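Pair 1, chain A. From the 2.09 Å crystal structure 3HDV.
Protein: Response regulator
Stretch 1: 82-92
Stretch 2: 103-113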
# COMPACT_ATOMS: atom_id res chain seq x y z
N LEU A 82 8.71 21.11 8.93
CA LEU A 82 8.39 19.92 8.12
C LEU A 82 6.93 19.93 7.61
O LEU A 82 6.00 20.08 8.40
CB LEU A 82 8.63 18.64 8.91
CG LEU A 82 8.33 17.31 8.18
CD1 LEU A 82 9.35 17.00 7.08
CD2 LEU A 82 8.33 16.19 9.20
N SER A 83 6.79 19.81 6.30
CA SER A 83 5.49 19.59 5.68
C SER A 83 4.86 18.26 6.11
O SER A 83 5.47 17.22 5.96
CB SER A 83 5.69 19.54 4.19
OG SER A 83 5.91 20.85 3.76
N ILE A 84 3.63 18.31 6.61
CA ILE A 84 2.96 17.12 7.10
C ILE A 84 1.56 17.07 6.53
O ILE A 84 0.82 18.07 6.56
CB ILE A 84 2.92 17.12 8.64
CG1 ILE A 84 4.35 17.10 9.19
CG2 ILE A 84 2.12 15.92 9.23
CD1 ILE A 84 4.35 17.27 10.70
N ILE A 85 1.22 15.91 5.98
CA ILE A 85 -0.13 15.60 5.51
C ILE A 85 -0.64 14.44 6.45
O ILE A 85 0.03 13.42 6.62
CB ILE A 85 -0.15 15.12 4.05
CG1 ILE A 85 0.27 16.24 3.09
CG2 ILE A 85 -1.60 14.55 3.68
CD1 ILE A 85 0.55 15.74 1.70
N VAL A 86 -1.78 14.66 7.07
CA VAL A 86 -2.43 13.65 7.93
C VAL A 86 -3.39 12.84 7.06
O VAL A 86 -4.21 13.43 6.32
CB VAL A 86 -3.13 14.32 9.10
CG1 VAL A 86 -4.08 13.32 9.86
CG2 VAL A 86 -2.00 14.90 10.09
N VAL A 87 -3.24 11.53 7.10
CA VAL A 87 -4.24 10.59 6.55
C VAL A 87 -4.77 9.71 7.67
O VAL A 87 -4.12 8.74 8.07
CB VAL A 87 -3.69 9.82 5.33
CG1 VAL A 87 -4.80 8.90 4.73
CG2 VAL A 87 -3.21 10.85 4.21
N SER A 88 -5.99 10.01 8.16
CA SER A 88 -6.45 9.44 9.42
C SER A 88 -7.55 8.38 9.38
O SER A 88 -8.55 8.52 8.62
CB SER A 88 -6.96 10.58 10.28
OG SER A 88 -7.25 10.11 11.57
N GLY A 89 -7.38 7.35 10.22
CA GLY A 89 -8.50 6.50 10.62
C GLY A 89 -9.48 7.25 11.52
O GLY A 89 -9.51 8.48 11.51
N ASP A 90 -10.26 6.53 12.32
CA ASP A 90 -11.26 7.15 13.22
C ASP A 90 -10.69 8.33 14.03
O ASP A 90 -9.65 8.20 14.71
CB ASP A 90 -11.82 6.11 14.22
CG ASP A 90 -12.58 4.95 13.54
OD1 ASP A 90 -12.95 5.04 12.32
OD2 ASP A 90 -12.78 3.92 14.24
N THR A 91 -11.37 9.46 13.96
CA THR A 91 -10.90 10.66 14.64
C THR A 91 -12.19 11.44 14.99
O THR A 91 -13.27 10.85 14.97
CB THR A 91 -9.87 11.48 13.77
OG1 THR A 91 -9.56 12.74 14.42
CG2 THR A 91 -10.41 11.79 12.35
N ASP A 92 -12.10 12.72 15.28
CA ASP A 92 -13.31 13.47 15.64
C ASP A 92 -12.93 14.92 15.49
O ASP A 92 -11.76 15.22 15.21
CB ASP A 92 -13.72 13.20 17.09
CG ASP A 92 -12.55 13.35 18.07
OD1 ASP A 92 -12.00 14.44 18.20
OD2 ASP A 92 -12.16 12.37 18.73
N GLY A 103 -0.73 23.12 12.12
CA GLY A 103 -0.20 23.61 10.85
C GLY A 103 0.00 22.57 9.76
O GLY A 103 0.80 22.78 8.82
N VAL A 104 -0.72 21.45 9.81
CA VAL A 104 -0.51 20.42 8.79
C VAL A 104 -0.85 20.95 7.39
O VAL A 104 -1.61 21.88 7.26
CB VAL A 104 -1.22 19.09 9.15
CG1 VAL A 104 -0.74 18.58 10.49
CG2 VAL A 104 -2.78 19.24 9.14
N VAL A 105 -0.27 20.39 6.34
CA VAL A 105 -0.63 20.75 4.94
C VAL A 105 -2.12 20.42 4.66
O VAL A 105 -2.85 21.23 4.07
CB VAL A 105 0.25 19.96 3.97
CG1 VAL A 105 -0.22 20.06 2.46
CG2 VAL A 105 1.72 20.43 4.14
N ASP A 106 -2.55 19.21 5.03
CA ASP A 106 -3.98 18.90 4.94
C ASP A 106 -4.26 17.73 5.85
O ASP A 106 -3.31 17.11 6.37
CB ASP A 106 -4.38 18.52 3.50
CG ASP A 106 -5.84 18.88 3.17
OD1 ASP A 106 -6.73 19.06 4.07
OD2 ASP A 106 -6.09 19.03 1.97
N PHE A 107 -5.56 17.40 6.00
CA PHE A 107 -6.03 16.38 6.94
C PHE A 107 -7.04 15.61 6.10
O PHE A 107 -8.12 16.12 5.84
CB PHE A 107 -6.66 17.08 8.15
CG PHE A 107 -7.09 16.17 9.29
CD1 PHE A 107 -6.52 16.33 10.55
CD2 PHE A 107 -8.11 15.23 9.14
CE1 PHE A 107 -6.90 15.52 11.65
CE2 PHE A 107 -8.51 14.39 10.23
CZ PHE A 107 -7.91 14.55 11.48
N LEU A 108 -6.69 14.40 5.69
CA LEU A 108 -7.56 13.58 4.87
C LEU A 108 -8.10 12.41 5.67
O LEU A 108 -7.39 11.84 6.49
CB LEU A 108 -6.76 13.01 3.69
CG LEU A 108 -6.60 13.83 2.41
CD1 LEU A 108 -6.32 15.25 2.66
CD2 LEU A 108 -5.57 13.22 1.41
N LEU A 109 -9.32 11.98 5.38
CA LEU A 109 -9.86 10.78 6.03
C LEU A 109 -9.68 9.55 5.16
O LEU A 109 -9.78 9.62 3.94
CB LEU A 109 -11.33 10.98 6.45
CG LEU A 109 -11.68 12.11 7.45
CD1 LEU A 109 -13.22 12.26 7.57
CD2 LEU A 109 -11.10 11.79 8.80
N LYS A 110 -9.38 8.43 5.80
CA LYS A 110 -9.37 7.12 5.13
C LYS A 110 -10.85 6.73 4.83
O LYS A 110 -11.72 7.18 5.53
CB LYS A 110 -8.66 6.08 6.01
CG LYS A 110 -7.15 6.36 6.32
CD LYS A 110 -6.56 5.35 7.28
CE LYS A 110 -6.39 3.98 6.59
NZ LYS A 110 -5.86 2.89 7.52
N PRO A 111 -11.12 5.95 3.77
CA PRO A 111 -10.21 5.50 2.69
C PRO A 111 -9.71 6.70 1.87
O PRO A 111 -10.50 7.56 1.41
CB PRO A 111 -11.08 4.57 1.81
CG PRO A 111 -12.32 4.32 2.58
CD PRO A 111 -12.51 5.45 3.55
N VAL A 112 -8.39 6.77 1.73
CA VAL A 112 -7.80 7.98 1.23
C VAL A 112 -8.17 8.17 -0.23
O VAL A 112 -8.27 7.20 -1.00
CB VAL A 112 -6.23 7.99 1.43
CG1 VAL A 112 -5.57 6.81 0.65
CG2 VAL A 112 -5.62 9.38 1.05
N ASP A 113 -8.41 9.43 -0.58
CA ASP A 113 -8.55 9.85 -1.97
C ASP A 113 -7.14 10.10 -2.55
O ASP A 113 -6.47 11.13 -2.31
CB ASP A 113 -9.47 11.07 -2.01
CG ASP A 113 -9.54 11.73 -3.37
OD1 ASP A 113 -8.64 11.56 -4.23
OD2 ASP A 113 -10.51 12.50 -3.54
O HOH W 1 2.95 21.11 7.54
O HOH W 2 -11.36 7.69 8.33

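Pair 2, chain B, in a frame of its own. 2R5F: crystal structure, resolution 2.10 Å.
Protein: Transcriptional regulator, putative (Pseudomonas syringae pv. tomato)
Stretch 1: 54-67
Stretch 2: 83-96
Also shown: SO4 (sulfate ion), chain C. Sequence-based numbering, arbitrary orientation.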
# COMPACT_ATOMS: atom_id res chain seq x y z
N SER B 54 -5.14 -14.23 4.29
CA SER B 54 -4.30 -13.71 5.37
C SER B 54 -4.97 -12.61 6.15
O SER B 54 -4.37 -12.07 7.06
CB SER B 54 -2.95 -13.21 4.83
OG SER B 54 -2.29 -14.24 4.10
N LEU B 55 -6.21 -12.27 5.80
CA LEU B 55 -6.95 -11.27 6.57
C LEU B 55 -7.74 -11.88 7.72
O LEU B 55 -8.37 -12.94 7.59
CB LEU B 55 -7.88 -10.44 5.66
CG LEU B 55 -8.64 -9.22 6.20
CD1 LEU B 55 -7.68 -8.13 6.76
CD2 LEU B 55 -9.55 -8.67 5.10
N SER B 56 -7.69 -11.17 8.84
CA SER B 56 -8.42 -11.53 10.06
C SER B 56 -9.60 -10.56 10.24
O SER B 56 -9.54 -9.41 9.81
CB SER B 56 -7.48 -11.43 11.25
OG SER B 56 -8.21 -11.37 12.47
N ALA B 57 -10.66 -11.03 10.91
CA ALA B 57 -11.85 -10.20 11.15
C ALA B 57 -11.56 -9.11 12.18
O ALA B 57 -12.29 -8.12 12.27
CB ALA B 57 -13.02 -11.06 11.59
N GLN B 58 -10.47 -9.29 12.93
CA GLN B 58 -10.01 -8.34 13.94
C GLN B 58 -9.14 -7.22 13.37
O GLN B 58 -8.88 -6.22 14.05
CB GLN B 58 -9.25 -9.08 15.04
CG GLN B 58 -10.00 -9.21 16.37
CD GLN B 58 -11.43 -9.74 16.21
OE1 GLN B 58 -11.64 -10.91 15.89
NE2 GLN B 58 -12.40 -8.87 16.45
N ASP B 59 -8.71 -7.37 12.12
CA ASP B 59 -7.81 -6.39 11.47
C ASP B 59 -8.52 -5.06 11.19
O ASP B 59 -9.67 -5.03 10.77
CB ASP B 59 -7.26 -6.95 10.15
CG ASP B 59 -5.95 -7.75 10.31
OD1 ASP B 59 -5.14 -7.50 11.23
OD2 ASP B 59 -5.71 -8.63 9.46
N HIS B 60 -7.81 -3.97 11.47
CA HIS B 60 -8.26 -2.62 11.16
C HIS B 60 -7.36 -2.17 10.02
O HIS B 60 -6.17 -1.94 10.24
CB HIS B 60 -8.03 -1.71 12.37
CG HIS B 60 -8.82 -2.10 13.59
ND1 HIS B 60 -9.79 -1.29 14.13
CD2 HIS B 60 -8.77 -3.21 14.36
CE1 HIS B 60 -10.30 -1.89 15.19
NE2 HIS B 60 -9.70 -3.05 15.35
N ILE B 61 -7.93 -2.05 8.83
CA ILE B 61 -7.18 -1.84 7.61
C ILE B 61 -7.05 -0.36 7.25
O ILE B 61 -8.02 0.38 7.35
CB ILE B 61 -7.87 -2.56 6.44
CG1 ILE B 61 -7.87 -4.07 6.69
CG2 ILE B 61 -7.20 -2.15 5.09
CD1 ILE B 61 -8.78 -4.83 5.80
N GLY B 62 -5.85 0.08 6.87
CA GLY B 62 -5.68 1.43 6.31
C GLY B 62 -5.23 1.20 4.89
O GLY B 62 -4.47 0.28 4.64
N ILE B 63 -5.72 2.00 3.93
CA ILE B 63 -5.23 1.88 2.56
C ILE B 63 -4.81 3.24 1.98
O ILE B 63 -5.44 4.27 2.24
CB ILE B 63 -6.21 1.16 1.56
CG1 ILE B 63 -7.47 2.00 1.28
CG2 ILE B 63 -6.54 -0.26 1.98
CD1 ILE B 63 -8.17 1.63 -0.09
N SER B 64 -3.75 3.20 1.18
CA SER B 64 -3.31 4.34 0.37
C SER B 64 -4.25 4.50 -0.83
O SER B 64 -4.00 3.95 -1.91
CB SER B 64 -1.89 4.07 -0.12
OG SER B 64 -1.34 5.27 -0.63
N SER B 65 -5.34 5.24 -0.67
CA SER B 65 -6.41 5.13 -1.66
C SER B 65 -6.10 5.72 -3.05
O SER B 65 -6.77 5.40 -4.01
CB SER B 65 -7.75 5.64 -1.11
OG SER B 65 -7.51 6.57 -0.08
N TRP B 66 -5.06 6.55 -3.15
CA TRP B 66 -4.65 7.10 -4.46
C TRP B 66 -3.89 6.11 -5.37
O TRP B 66 -3.60 6.42 -6.53
CB TRP B 66 -3.85 8.39 -4.29
CG TRP B 66 -4.67 9.54 -3.74
CD1 TRP B 66 -5.17 9.64 -2.48
CD2 TRP B 66 -5.08 10.74 -4.42
NE1 TRP B 66 -5.86 10.82 -2.33
CE2 TRP B 66 -5.81 11.52 -3.50
CE3 TRP B 66 -4.89 11.23 -5.73
CZ2 TRP B 66 -6.37 12.77 -3.83
CZ3 TRP B 66 -5.44 12.49 -6.06
CH2 TRP B 66 -6.17 13.24 -5.11
N SER B 67 -3.57 4.94 -4.85
CA SER B 67 -2.78 3.95 -5.57
C SER B 67 -3.57 3.14 -6.61
O SER B 67 -4.61 2.57 -6.31
CB SER B 67 -2.08 3.03 -4.57
OG SER B 67 -1.51 1.92 -5.24
N LYS B 83 -20.39 -11.93 5.32
CA LYS B 83 -20.20 -11.73 6.76
C LYS B 83 -18.96 -10.86 6.97
O LYS B 83 -18.13 -10.75 6.06
CB LYS B 83 -20.08 -13.09 7.48
CG LYS B 83 -19.94 -13.00 9.01
CD LYS B 83 -19.96 -14.38 9.72
CE LYS B 83 -21.34 -15.03 9.73
NZ LYS B 83 -22.40 -14.15 10.32
N GLN B 84 -18.82 -10.23 8.15
CA GLN B 84 -17.77 -9.23 8.38
C GLN B 84 -16.33 -9.80 8.28
O GLN B 84 -15.97 -10.76 8.97
CB GLN B 84 -18.01 -8.50 9.71
CG GLN B 84 -17.23 -7.19 9.86
CD GLN B 84 -17.72 -6.33 11.02
OE1 GLN B 84 -18.61 -6.73 11.76
NE2 GLN B 84 -17.14 -5.14 11.17
N SER B 85 -15.52 -9.22 7.40
CA SER B 85 -14.17 -9.72 7.15
C SER B 85 -13.07 -8.81 7.72
O SER B 85 -11.89 -9.13 7.61
CB SER B 85 -13.96 -9.92 5.66
OG SER B 85 -15.09 -10.57 5.08
N ALA B 86 -13.46 -7.68 8.31
CA ALA B 86 -12.53 -6.78 8.96
C ALA B 86 -13.28 -5.86 9.89
O ALA B 86 -14.48 -5.70 9.75
CB ALA B 86 -11.72 -5.96 7.92
N GLN B 87 -12.56 -5.23 10.82
CA GLN B 87 -13.14 -4.18 11.69
C GLN B 87 -13.44 -2.83 10.99
O GLN B 87 -14.49 -2.25 11.23
CB GLN B 87 -12.25 -3.94 12.92
CG GLN B 87 -12.13 -5.12 13.85
CD GLN B 87 -13.49 -5.58 14.33
OE1 GLN B 87 -14.07 -5.00 15.23
NE2 GLN B 87 -14.02 -6.62 13.69
N GLU B 88 -12.55 -2.34 10.14
CA GLU B 88 -12.77 -1.07 9.42
C GLU B 88 -11.75 -0.91 8.28
O GLU B 88 -10.74 -1.61 8.26
CB GLU B 88 -12.66 0.11 10.39
CG GLU B 88 -11.31 0.11 11.14
CD GLU B 88 -11.17 1.19 12.20
OE1 GLU B 88 -11.49 2.36 11.92
OE2 GLU B 88 -10.68 0.87 13.30
N VAL B 89 -12.04 0.00 7.36
CA VAL B 89 -11.13 0.40 6.30
C VAL B 89 -11.00 1.92 6.44
O VAL B 89 -12.00 2.64 6.38
CB VAL B 89 -11.68 0.02 4.91
CG1 VAL B 89 -10.76 0.54 3.78
CG2 VAL B 89 -11.84 -1.51 4.83
N VAL B 90 -9.78 2.38 6.67
CA VAL B 90 -9.49 3.81 6.86
C VAL B 90 -8.73 4.32 5.64
O VAL B 90 -7.78 3.68 5.16
CB VAL B 90 -8.70 4.05 8.19
CG1 VAL B 90 -8.42 5.56 8.45
CG2 VAL B 90 -9.45 3.40 9.35
N GLN B 91 -9.19 5.44 5.10
CA GLN B 91 -8.48 6.13 4.04
C GLN B 91 -7.24 6.77 4.63
O GLN B 91 -7.36 7.58 5.55
CB GLN B 91 -9.38 7.20 3.46
CG GLN B 91 -8.69 8.06 2.44
CD GLN B 91 -9.68 8.77 1.57
OE1 GLN B 91 -10.87 8.70 1.81
NE2 GLN B 91 -9.19 9.48 0.56
N LEU B 92 -6.05 6.44 4.11
CA LEU B 92 -4.80 6.91 4.74
C LEU B 92 -4.17 8.13 4.10
O LEU B 92 -3.12 8.58 4.57
CB LEU B 92 -3.74 5.81 4.76
CG LEU B 92 -3.94 4.54 5.58
CD1 LEU B 92 -2.73 3.66 5.35
CD2 LEU B 92 -4.15 4.78 7.05
N LEU B 93 -4.77 8.64 3.02
CA LEU B 93 -4.29 9.82 2.30
C LEU B 93 -5.47 10.47 1.59
O LEU B 93 -6.25 9.78 0.92
CB LEU B 93 -3.20 9.47 1.27
CG LEU B 93 -2.88 10.51 0.16
CD1 LEU B 93 -2.57 11.88 0.70
CD2 LEU B 93 -1.73 10.06 -0.73
N GLY B 94 -5.59 11.78 1.74
CA GLY B 94 -6.64 12.54 1.08
C GLY B 94 -6.14 13.92 0.70
O GLY B 94 -5.32 14.51 1.40
N GLY B 95 -6.65 14.43 -0.42
CA GLY B 95 -6.28 15.74 -0.93
C GLY B 95 -7.48 16.37 -1.59
O GLY B 95 -8.61 16.08 -1.22
N VAL B 96 -7.23 17.24 -2.58
CA VAL B 96 -8.30 17.99 -3.25
C VAL B 96 -8.28 17.70 -4.76
O VAL B 96 -7.16 17.70 -5.37
CB VAL B 96 -8.19 19.53 -2.97
CG1 VAL B 96 -9.31 20.31 -3.68
CG2 VAL B 96 -8.23 19.81 -1.46
S SO4 C . 0.70 3.32 -7.83
O1 SO4 C . 1.99 3.95 -8.08
O2 SO4 C . 0.38 2.32 -8.84
O3 SO4 C . 0.66 2.67 -6.55
O4 SO4 C . -0.35 4.32 -7.96

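Both pairs are built on two adjacent parallel β-strands, and 14 central residues superpose with an RMSD of 0.6 Å over N, CA and C. The strand axes approach to 4.7 Å in pair 1 and 4.5 Å in pair 2, with crossing angles of -17° and -26°. The same ladder of backbone hydrogen bonds joins the strands. In pair 1, V86(A) donates from N to D106(A) O (3.0 Å) and accepts at O from L108(A) N (2.7 Å); the matching residue I61(B) donates from N to E88(B) O (2.9 Å) and accepts at O from V90(B) N (2.7 Å). The next rungs also correspond: S88(A) N to L108(A) O (2.8 Å) and K110(A) N to S88(A) O (2.9 Å) are matched by I63(B) N to V90(B) O and L92(B) N to I63(B) O, both 2.9 Å.

On the face carrying V86(A) and F107(A), pair 1 relies on an aromatic ring. V86(A) CG1 lies over the face of F107(A), 4.0 Å from the ring centroid, while T91(A) CG2 meets the ring edge, 3.8 Å from F107(A) CZ. In pair 2 the ring position is taken by V89(B), and aliphatic groups line this face: I61(B) CB and I63(B) CG1 each lie 4.4 Å from V89(B), at CG2 and CG1 respectively. V104(A) and its counterpart A86(B) extend the apolar packing, with V104(A) CG1 3.9 Å from V86(A) CG2 and A86(B) CB 3.8 Å from I61(B) CD1.

The other face differs more. I85(A) packs through CG1 against V105(A) CB at 3.8 Å, an apolar contact. At the same two positions, H60(B) and Q87(B) pack a polar side chain against a ring: Q87(B) CB sits over the imidazole face, 3.6 Å from the H60(B) centroid, and Q87(B) NE2 reaches A57(B) O in a 2.7 Å hydrogen bond. H60(B) ND1 also donates a very short, nearly linear hydrogen bond to E88(B) OE2 (2.5 Å). D106(A), which matches E88(B), instead turns its end away from the neighbouring strand and accepts from F107(A) N at OD1 (2.8 Å).

Farther along, V87(A) fills its site with CG1 against K110(A) CG (3.8 Å) and V112(A) CB (3.7 Å). Its counterpart G62(B) leaves room for L92(B), whose CD1 comes within 3.5 Å of G62(B) C; an ideal CB on the glycine would lie just 2.6 Å from L92(B) CD2, a clash. The filling group thus comes from the first strand in pair 1 and from the second stretch in pair 2.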